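Local coordinates for alpha-actinin-like protein 1 (Schizosaccharomyces pombe, PDB 5BVR), which binds actin filaments, takes part in forming and organising the actin ring in cytokinesis and septation, and carries two calponin-homology domains that make up its actin-binding domain, at residues I43-I46 with Q47-I51; L111-R114 with F115-D119. All coordinates share one frame; numbering follows the deposited sequence.

Contact 1: I43-I46 with Q47-I51; sequences ILLI and QLLEI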
loop_
_atom_site.group_PDB
_atom_site.type_symbol
_atom_site.label_atom_id
_atom_site.label_comp_id
_atom_site.label_asym_id
_atom_site.label_seq_id
_atom_site.Cartn_x
_atom_site.Cartn_y
_atom_site.Cartn_z
ATOM N N ILE A 43 -10.764 9.853 -14.322
ATOM C CA ILE A 43 -10.368 8.773 -15.225
ATOM C C ILE A 43 -9.438 7.769 -14.526
ATOM O O ILE A 43 -9.649 6.563 -14.619
ATOM C CB ILE A 43 -9.713 9.308 -16.496
ATOM C CG1 ILE A 43 -10.770 10.023 -17.334
ATOM C CG2 ILE A 43 -9.057 8.178 -17.314
ATOM C CD1 ILE A 43 -10.183 10.846 -18.446
ATOM N N LEU A 44 -8.407 8.259 -13.841
ATOM C CA LEU A 44 -7.456 7.337 -13.216
ATOM C C LEU A 44 -8.094 6.578 -12.064
ATOM O O LEU A 44 -7.748 5.418 -11.803
ATOM C CB LEU A 44 -6.200 8.060 -12.769
ATOM C CG LEU A 44 -5.322 8.598 -13.900
ATOM C CD1 LEU A 44 -4.071 9.202 -13.324
ATOM C CD2 LEU A 44 -4.970 7.545 -14.958
ATOM N N LEU A 45 -9.034 7.213 -11.373
ATOM C CA LEU A 45 -9.773 6.512 -10.334
ATOM C C LEU A 45 -10.602 5.374 -10.936
ATOM O O LEU A 45 -10.582 4.250 -10.459
ATOM C CB LEU A 45 -10.656 7.487 -9.569
ATOM C CG LEU A 45 -11.426 6.973 -8.368
ATOM C CD1 LEU A 45 -10.469 6.315 -7.373
ATOM C CD2 LEU A 45 -12.184 8.141 -7.728
ATOM N N ILE A 46 -11.317 5.641 -12.018
ATOM C CA ILE A 46 -12.066 4.575 -12.666
ATOM C C ILE A 46 -11.150 3.448 -13.105
ATOM O O ILE A 46 -11.440 2.271 -12.858
ATOM C CB ILE A 46 -12.841 5.121 -13.857
ATOM C CG1 ILE A 46 -14.012 5.966 -13.353
ATOM C CG2 ILE A 46 -13.349 3.981 -14.784
ATOM C CD1 ILE A 46 -14.662 6.821 -14.447
ATOM N N GLN A 47 -10.047 3.799 -13.755
ATOM C CA GLN A 47 -9.110 2.790 -14.217
ATOM C C GLN A 47 -8.516 1.997 -13.046
ATOM O O GLN A 47 -8.409 0.767 -13.129
ATOM C CB GLN A 47 -8.025 3.426 -15.082
ATOM C CG GLN A 47 -8.599 3.971 -16.398
ATOM C CD GLN A 47 -7.589 4.709 -17.264
ATOM O OE1 GLN A 47 -6.725 5.428 -16.773
ATOM N NE2 GLN A 47 -7.702 4.524 -18.567
ATOM N N LEU A 48 -8.133 2.669 -11.967
ATOM C CA LEU A 48 -7.681 1.968 -10.760
ATOM C C LEU A 48 -8.707 0.922 -10.313
ATOM O O LEU A 48 -8.365 -0.239 -10.046
ATOM C CB LEU A 48 -7.415 2.941 -9.605
ATOM C CG LEU A 48 -6.997 2.270 -8.290
ATOM C CD1 LEU A 48 -5.608 1.670 -8.392
ATOM C CD2 LEU A 48 -7.066 3.273 -7.153
ATOM N N LEU A 49 -9.970 1.323 -10.242
ATOM C CA LEU A 49 -11.025 0.448 -9.754
ATOM C C LEU A 49 -11.200 -0.778 -10.648
ATOM O O LEU A 49 -11.407 -1.884 -10.154
ATOM C CB LEU A 49 -12.336 1.215 -9.613
ATOM C CG LEU A 49 -12.328 2.254 -8.496
ATOM C CD1 LEU A 49 -13.526 3.205 -8.639
ATOM C CD2 LEU A 49 -12.333 1.604 -7.107
ATOM N N GLU A 50 -11.084 -0.595 -11.956
ATOM C CA GLU A 50 -11.176 -1.726 -12.875
ATOM C C GLU A 50 -10.062 -2.727 -12.582
ATOM O O GLU A 50 -10.285 -3.938 -12.593
ATOM C CB GLU A 50 -11.102 -1.246 -14.323
ATOM C CG GLU A 50 -12.376 -0.545 -14.777
ATOM C CD GLU A 50 -12.365 -0.142 -16.237
ATOM O OE1 GLU A 50 -11.277 0.200 -16.761
ATOM O OE2 GLU A 50 -13.457 -0.157 -16.856
ATOM N N ILE A 51 -8.877 -2.204 -12.289
ATOM C CA ILE A 51 -7.695 -3.020 -12.042
ATOM C C ILE A 51 -7.786 -3.783 -10.727
ATOM O O ILE A 51 -7.629 -5.016 -10.689
ATOM C CB ILE A 51 -6.414 -2.154 -12.075
ATOM C CG1 ILE A 51 -6.219 -1.549 -13.477
ATOM C CG2 ILE A 51 -5.167 -2.983 -11.677
ATOM C CD1 ILE A 51 -5.181 -0.463 -13.552
#
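Leu48 N donates to Leu44 O at 2.8 Å, the shortest of four successive i-to-i+4 bonds that link residues 43-46 to 47-51. The bond is nearly straight, with 164° at the hydrogen, although the donor sits 29° out of the carbonyl plane. Gln47 N, Leu49 N and Glu50 N repeat the pattern on Ile43 O, Leu45 O and Ile46 O, so each carbonyl of the first turn receives an amide of the next. On one flank Gln47 does most of the side-chain work. With CG anti to its own carbonyl carbon (chi1 -67°) and the chain extended beyond, it lies alongside Ile43, and its CG passes 3.3 Å from Ile43 O. The amide oxygen then meets carbon on both neighbours: Gln47 OE1 is 3.3 Å from CD2 of Leu44, whose side chain slants across the glutamine, and 3.6 Å from Ile43 CG2. Loop residues Leu29 and Tyr60 also touch Gln47. On another flank the side chains are aliphatic: Leu49 folds back over the preceding turn, its CG 3.3 Å from Leu45 O, and its CD1 comes to 4.3 Å from Leu45 CG. Both leucines rest on Ala77 of helix 67-83, while Leu48 packs against Trp19 and Phe20 of helix 11-25. Glu50 lays CG 3.5 Å from Ile46 O, but its OE2 accepts a hydrogen bond from Leu57 N beyond the helix. Before the helix, Asp41 OD1 accepts one from Ile43 N. The result is a largely apolar alpha-helix: Leu45, Leu48 and Leu49 pack on other helices, while Gln47 touches loops and Glu50 is hydrogen-bonded to one, as expected of a core helix in the all-helical calponin-homology fold, here the first such domain of the actin-binding domain.

Contact 2: L111-R114 with F115-D119; sequences LILR and FTIAD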
loop_
_atom_site.group_PDB
_atom_site.type_symbol
_atom_site.label_atom_id
_atom_site.label_comp_id
_atom_site.label_asym_id
_atom_site.label_seq_id
_atom_site.Cartn_x
_atom_site.Cartn_y
_atom_site.Cartn_z
ATOM N N LEU A 111 -9.656 1.937 -0.345
ATOM C CA LEU A 111 -9.390 1.027 -1.458
ATOM C C LEU A 111 -8.235 0.074 -1.140
ATOM O O LEU A 111 -8.314 -1.097 -1.437
ATOM C CB LEU A 111 -9.113 1.804 -2.745
ATOM C CG LEU A 111 -10.238 2.753 -3.203
ATOM C CD1 LEU A 111 -9.831 3.426 -4.492
ATOM C CD2 LEU A 111 -11.535 2.005 -3.389
ATOM N N ILE A 112 -7.183 0.580 -0.495
ATOM C CA ILE A 112 -6.073 -0.286 -0.093
ATOM C C ILE A 112 -6.603 -1.317 0.887
ATOM O O ILE A 112 -6.316 -2.516 0.794
ATOM C CB ILE A 112 -4.919 0.562 0.506
ATOM C CG1 ILE A 112 -4.260 1.369 -0.598
ATOM C CG2 ILE A 112 -3.861 -0.351 1.151
ATOM C CD1 ILE A 112 -3.314 2.464 -0.085
ATOM N N LEU A 113 -7.402 -0.873 1.834
ATOM C CA LEU A 113 -7.889 -1.788 2.860
ATOM C C LEU A 113 -8.738 -2.880 2.234
ATOM O O LEU A 113 -8.579 -4.058 2.541
ATOM C CB LEU A 113 -8.692 -1.017 3.907
ATOM C CG LEU A 113 -9.218 -1.868 5.067
ATOM C CD1 LEU A 113 -8.082 -2.615 5.776
ATOM C CD2 LEU A 113 -9.972 -0.971 6.043
ATOM N N ARG A 114 -9.591 -2.506 1.284
ATOM C CA ARG A 114 -10.503 -3.479 0.734
ATOM C C ARG A 114 -9.803 -4.407 -0.245
ATOM O O ARG A 114 -10.019 -5.623 -0.230
ATOM C CB ARG A 114 -11.660 -2.783 0.025
ATOM C CG ARG A 114 -12.569 -3.702 -0.758
ATOM C CD ARG A 114 -13.265 -4.761 0.069
ATOM N NE ARG A 114 -14.263 -5.426 -0.760
ATOM C CZ ARG A 114 -13.986 -6.381 -1.643
ATOM N NH1 ARG A 114 -12.739 -6.818 -1.801
ATOM N NH2 ARG A 114 -14.962 -6.910 -2.367
ATOM N N PHE A 115 -8.960 -3.845 -1.100
ATOM C CA PHE A 115 -8.452 -4.609 -2.234
ATOM C C PHE A 115 -7.061 -5.194 -2.034
ATOM O O PHE A 115 -6.612 -6.039 -2.804
ATOM C CB PHE A 115 -8.530 -3.771 -3.513
ATOM C CG PHE A 115 -9.931 -3.493 -3.945
ATOM C CD1 PHE A 115 -10.689 -4.505 -4.524
ATOM C CD2 PHE A 115 -10.505 -2.259 -3.729
ATOM C CE1 PHE A 115 -12.001 -4.267 -4.893
ATOM C CE2 PHE A 115 -11.811 -2.012 -4.102
ATOM C CZ PHE A 115 -12.560 -3.024 -4.701
ATOM N N THR A 116 -6.374 -4.760 -0.990
ATOM C CA THR A 116 -5.047 -5.275 -0.684
ATOM C C THR A 116 -4.982 -5.990 0.655
ATOM O O THR A 116 -4.188 -6.887 0.823
ATOM C CB THR A 116 -4.019 -4.119 -0.697
ATOM O OG1 THR A 116 -3.890 -3.614 -2.033
ATOM C CG2 THR A 116 -2.659 -4.528 -0.202
ATOM N N ILE A 117 -5.770 -5.565 1.627
ATOM C CA ILE A 117 -5.642 -6.108 2.963
ATOM C C ILE A 117 -6.782 -7.022 3.380
ATOM O O ILE A 117 -6.554 -7.991 4.054
ATOM C CB ILE A 117 -5.416 -4.971 3.953
ATOM C CG1 ILE A 117 -4.010 -4.401 3.682
ATOM C CG2 ILE A 117 -5.535 -5.439 5.405
ATOM C CD1 ILE A 117 -3.674 -3.203 4.444
ATOM N N ALA A 118 -8.005 -6.734 2.946
ATOM C CA ALA A 118 -9.149 -7.484 3.459
ATOM C C ALA A 118 -9.048 -9.001 3.246
ATOM O O ALA A 118 -9.486 -9.762 4.102
ATOM C CB ALA A 118 -10.432 -6.961 2.843
ATOM N N ASP A 119 -8.478 -9.429 2.120
ATOM C CA ASP A 119 -8.427 -10.860 1.788
ATOM C C ASP A 119 -7.244 -11.582 2.437
ATOM O O ASP A 119 -7.125 -12.808 2.340
ATOM C CB ASP A 119 -8.358 -11.065 0.274
ATOM C CG ASP A 119 -6.960 -10.898 -0.262
ATOM O OD1 ASP A 119 -6.542 -9.739 -0.467
ATOM O OD2 ASP A 119 -6.268 -11.922 -0.462
HETATM O O HOH W 1 -8.112 -7.752 -0.220
#
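Arg114 CG sits squarely over the face of the Phe115 ring, 3.8 Å from its centroid and 10° off the normal, a CH-pi contact between chain neighbours. A bend at chi2 (61°) carries the rest of the arginine on across that face. There the guanidinium, its plane 27° from the ring, has Phe115 CE1 4.1 Å above it near the rim. At the ring's edge Phe115 CD2 comes to 3.4 Å from Leu111 O, and Leu111, running alongside, brings CD2 to 4.1 Å from Phe115 CE2. With an alanine here, Arg114 CG would probably lose the face it rests on and the arginine chain would be freer to swing, while a gap would open beside Leu111 CD2. Phe115 is set in place by its own backbone, Phe115 N donating to Leu111 O at 2.8 Å. From there the last turn of helix 101-117, the closing helix of the first calponin-homology domain, widens into a pi-type turn. Ile112 O takes Thr116 N at 2.9 Å and, weakly, Ile117 N, whereas Leu113 O receives weak bonds from Ile117 N and from Ala118 N, five residues on. Leu113 brings CD1 to 3.8 Å from Ile117 CG2. Past the turn, one water ties the chain back: it donates to Arg114 O and to Asp119 OD1 and accepts from Asp119 N, 2.9 Å away. Ile52 of helix 43-53 and Met86 of a loop both touch Leu111 and Phe115. On another side Thr116 and Ile117 meet Ala225 and Met221 of helix 217-234 in the second calponin-homology domain, and Thr116 O accepts a hydrogen bond from His229 NE2.

How the contacts relate
Neither contact closes a loop: each is local, along a helix in contact 1 and round the end of one in contact 2, with no residue between its segments. From the N terminus, contact 1 occupies most of helix 43-53. The chain then passes through helices 67-83 and 93-97 before contact 2 forms at the end of helix 101-117. The two follow in series, neither nested nor crossing. They meet at Leu111, whose CD2 lies 3.8 Å from Leu49 CD2 and whose CD1 touches Leu45 and Leu48. This leucine cluster ties both helices into the core of the first calponin-homology domain, and other side chains of contact 2, among them Thr116 and Ile117, join that domain to helix 217-234 of the second.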